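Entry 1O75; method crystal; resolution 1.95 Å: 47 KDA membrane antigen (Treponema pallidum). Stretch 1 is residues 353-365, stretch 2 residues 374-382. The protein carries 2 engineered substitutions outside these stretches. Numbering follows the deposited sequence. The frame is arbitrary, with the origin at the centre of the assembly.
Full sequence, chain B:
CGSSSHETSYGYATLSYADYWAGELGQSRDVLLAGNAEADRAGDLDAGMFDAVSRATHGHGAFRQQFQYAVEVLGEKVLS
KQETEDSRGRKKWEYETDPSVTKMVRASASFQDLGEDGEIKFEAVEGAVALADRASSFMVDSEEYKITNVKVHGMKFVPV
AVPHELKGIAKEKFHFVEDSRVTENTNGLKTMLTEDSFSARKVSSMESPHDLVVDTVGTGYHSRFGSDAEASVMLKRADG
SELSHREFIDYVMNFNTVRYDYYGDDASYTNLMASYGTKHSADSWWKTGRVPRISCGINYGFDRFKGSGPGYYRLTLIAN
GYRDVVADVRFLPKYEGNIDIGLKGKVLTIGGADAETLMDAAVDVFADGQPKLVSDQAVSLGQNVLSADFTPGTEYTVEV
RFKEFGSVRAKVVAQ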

# COMPACT_ATOMS: atom_id res chain seq x y z
N ALA B 353 10.01 -14.39 28.98
CA ALA B 353 11.10 -13.48 28.69
C ALA B 353 11.44 -12.58 29.87
O ALA B 353 10.62 -12.37 30.77
CB ALA B 353 10.76 -12.63 27.47
N ASP B 354 12.65 -12.05 29.85
CA ASP B 354 13.17 -11.16 30.88
C ASP B 354 12.30 -9.91 30.98
O ASP B 354 11.41 -9.69 30.16
CB ASP B 354 14.61 -10.79 30.51
CG ASP B 354 15.31 -9.98 31.58
OD1 ASP B 354 14.96 -8.80 31.77
OD2 ASP B 354 16.22 -10.54 32.23
N ALA B 355 12.54 -9.10 32.01
CA ALA B 355 11.79 -7.87 32.20
C ALA B 355 12.44 -6.77 31.37
O ALA B 355 11.76 -5.98 30.72
CB ALA B 355 11.80 -7.48 33.67
N GLU B 356 13.77 -6.72 31.39
CA GLU B 356 14.51 -5.72 30.63
C GLU B 356 14.31 -5.94 29.13
O GLU B 356 14.22 -4.99 28.37
CB GLU B 356 16.00 -5.78 30.94
CG GLU B 356 16.84 -4.90 30.02
CD GLU B 356 18.33 -5.03 30.26
OE1 GLU B 356 18.86 -6.16 30.18
OE2 GLU B 356 18.98 -3.99 30.52
N THR B 357 14.26 -7.20 28.73
CA THR B 357 14.09 -7.56 27.33
C THR B 357 12.76 -7.02 26.76
O THR B 357 12.65 -6.77 25.56
CB THR B 357 14.16 -9.09 27.14
OG1 THR B 357 14.18 -9.41 25.74
CG2 THR B 357 12.97 -9.76 27.77
N LEU B 358 11.77 -6.84 27.63
CA LEU B 358 10.46 -6.34 27.20
C LEU B 358 10.30 -4.83 27.40
O LEU B 358 9.18 -4.31 27.38
CB LEU B 358 9.34 -7.09 27.93
CG LEU B 358 9.29 -8.60 27.69
CD1 LEU B 358 8.12 -9.20 28.44
CD2 LEU B 358 9.15 -8.89 26.20
N MET B 359 11.42 -4.14 27.59
CA MET B 359 11.40 -2.69 27.77
C MET B 359 11.06 -2.01 26.45
O MET B 359 11.61 -2.35 25.41
CB MET B 359 12.78 -2.19 28.24
CG MET B 359 13.20 -2.64 29.63
SD MET B 359 12.29 -1.81 30.96
CE MET B 359 13.14 -0.22 31.00
N ASP B 360 10.15 -1.04 26.50
CA ASP B 360 9.77 -0.32 25.29
C ASP B 360 9.25 -1.27 24.21
O ASP B 360 9.27 -0.93 23.02
CB ASP B 360 10.96 0.47 24.75
CG ASP B 360 11.40 1.59 25.69
OD1 ASP B 360 10.78 2.68 25.65
OD2 ASP B 360 12.36 1.38 26.47
N ALA B 361 8.79 -2.45 24.60
CA ALA B 361 8.26 -3.41 23.64
C ALA B 361 6.85 -2.99 23.23
O ALA B 361 6.16 -2.28 23.96
CB ALA B 361 8.22 -4.80 24.25
N ALA B 362 6.44 -3.43 22.04
CA ALA B 362 5.12 -3.09 21.53
C ALA B 362 4.59 -4.27 20.71
O ALA B 362 5.36 -5.14 20.30
CB ALA B 362 5.19 -1.84 20.67
N VAL B 363 3.28 -4.30 20.48
CA VAL B 363 2.72 -5.39 19.70
C VAL B 363 1.62 -4.97 18.74
O VAL B 363 1.02 -3.90 18.87
CB VAL B 363 2.11 -6.49 20.61
CG1 VAL B 363 3.11 -6.93 21.67
CG2 VAL B 363 0.83 -5.97 21.26
N ASP B 364 1.38 -5.83 17.76
CA ASP B 364 0.31 -5.66 16.79
C ASP B 364 -0.43 -6.98 16.97
O ASP B 364 0.16 -7.97 17.41
CB ASP B 364 0.81 -5.58 15.34
CG ASP B 364 1.56 -4.29 15.03
OD1 ASP B 364 1.30 -3.25 15.67
OD2 ASP B 364 2.41 -4.32 14.12
N VAL B 365 -1.72 -7.01 16.68
CA VAL B 365 -2.48 -8.24 16.79
C VAL B 365 -3.49 -8.24 15.67
O VAL B 365 -4.25 -7.28 15.52
CB VAL B 365 -3.23 -8.37 18.12
CG1 VAL B 365 -3.99 -9.69 18.14
CG2 VAL B 365 -2.24 -8.31 19.29
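Stretch 2 (374-382) VSDQAVSLG

The apolar centre of the contact is a row of valines on one face of a two-stranded antiparallel pairing. Val 363 CG2 lies 4.1 Å from Val 374 CG1 and also 4.1 Å from Val 379 CG2, so a single methyl group of stretch 1 meets both valines of stretch 2. Beyond it, Val 365 CB and Val 374 CB stand 3.7 Å apart, a directly cross-strand pair in which both side chains adopt chi1 t. Val 363, with chi1 at -52° (m), Val 365 and Val 374 are all buried. Toward the start of stretch 1 a second apolar patch forms, where Leu 358 CD1 approaches Leu 381 CB at 3.7 Å. Leu 381 (chi1 t, chi2 p) reaches further along the same segment, its CD2 lying 3.6 Å from Ala 353 O.

The direction of stretch 2 follows from the register: Ala 362 faces Ala 378 (CA to CA 4.3 Å), Val 363 faces Gln 377 (CA to CA 5.3 Å) and Val 365 faces Val 374 (CA to CA 4.8 Å), so the numbering falls on one strand as it rises on the other. Two steps along stretch 1 correspond to three along stretch 2, which defines a beta bulge. The extra residue is accommodated where the chain turns a corner at Asp 376, whose phi/psi of 44/52 depart from the extended range.

Backbone hydrogen bonds bracket this bulge. On one side Val 363 N donates to Gln 377 O and Gln 377 N to Val 363 O, each at 3.0 Å; on the other, Val 365 N donates to Val 374 O at 2.9 Å and Val 374 N to Val 365 O at 3.2 Å. The ladder extends to Val 379 N, which donates to Ala 361 O at 3.2 Å; Ala 361 is the last residue of the type II turn that begins at Leu 358. Between these bonds, Ala 362 CA and Asp 364 CA make CA-H...O contacts to Gln 377 O (3.4 Å) and Val 374 O (3.2 Å), respectively.

At the polar edge, a side chain serves the bulge. Asp 376 N is 3.0 Å from Val 363 O, but the angle is too poor for a hydrogen bond; it donates instead to Asp 364 OD1 at 2.7 Å, with an N-H...O angle of 169°. The CA-to-CB bond of Asp 364 points sideways, yet its carboxylate comes nearer to stretch 2. The CA-to-CB bond of Asp 376 points away, although its OD1 remains 3.4 Å from Ala 362 CB.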

# COMPACT_ATOMS: atom_id res chain seq x y z
N VAL B 374 -5.20 -4.64 17.14
CA VAL B 374 -4.28 -3.93 18.02
C VAL B 374 -3.10 -3.41 17.19
O VAL B 374 -2.45 -4.17 16.48
CB VAL B 374 -3.75 -4.89 19.11
CG1 VAL B 374 -2.69 -4.22 19.95
CG2 VAL B 374 -4.91 -5.36 19.99
N SER B 375 -2.83 -2.11 17.27
CA SER B 375 -1.72 -1.51 16.53
C SER B 375 -0.73 -0.81 17.44
O SER B 375 -1.09 0.13 18.15
CB SER B 375 -2.21 -0.50 15.50
OG SER B 375 -2.68 -1.14 14.34
N ASP B 376 0.51 -1.29 17.41
CA ASP B 376 1.59 -0.71 18.19
C ASP B 376 1.22 -0.39 19.64
O ASP B 376 1.43 0.72 20.10
CB ASP B 376 2.09 0.55 17.50
CG ASP B 376 3.47 0.95 17.95
OD1 ASP B 376 4.33 0.04 18.02
OD2 ASP B 376 3.69 2.15 18.22
N GLN B 377 0.68 -1.37 20.35
CA GLN B 377 0.29 -1.17 21.74
C GLN B 377 1.42 -1.55 22.68
O GLN B 377 1.91 -2.68 22.65
CB GLN B 377 -0.95 -2.00 22.09
CG GLN B 377 -2.23 -1.43 21.54
CD GLN B 377 -2.44 0.01 21.95
OE1 GLN B 377 -2.48 0.32 23.15
NE2 GLN B 377 -2.56 0.89 20.97
N ALA B 378 1.84 -0.59 23.51
CA ALA B 378 2.91 -0.82 24.47
C ALA B 378 2.54 -2.02 25.32
O ALA B 378 1.37 -2.24 25.63
CB ALA B 378 3.11 0.41 25.34
N VAL B 379 3.54 -2.79 25.70
CA VAL B 379 3.30 -3.98 26.51
C VAL B 379 4.44 -4.28 27.47
O VAL B 379 5.57 -3.83 27.28
CB VAL B 379 3.04 -5.20 25.59
CG1 VAL B 379 3.41 -6.49 26.30
CG2 VAL B 379 1.58 -5.24 25.19
N SER B 380 4.11 -5.04 28.51
CA SER B 380 5.07 -5.44 29.53
C SER B 380 4.87 -6.92 29.84
O SER B 380 3.96 -7.56 29.31
CB SER B 380 4.87 -4.62 30.80
OG SER B 380 4.91 -3.23 30.51
N LEU B 381 5.72 -7.45 30.71
CA LEU B 381 5.65 -8.85 31.10
C LEU B 381 4.39 -9.12 31.93
O LEU B 381 3.96 -8.27 32.72
CB LEU B 381 6.91 -9.21 31.90
CG LEU B 381 7.13 -10.64 32.37
CD1 LEU B 381 7.10 -11.62 31.20
CD2 LEU B 381 8.48 -10.71 33.08
N GLY B 382 3.80 -10.30 31.75
CA GLY B 382 2.60 -10.65 32.49
C GLY B 382 1.30 -10.58 31.71
O GLY B 382 1.15 -11.21 30.66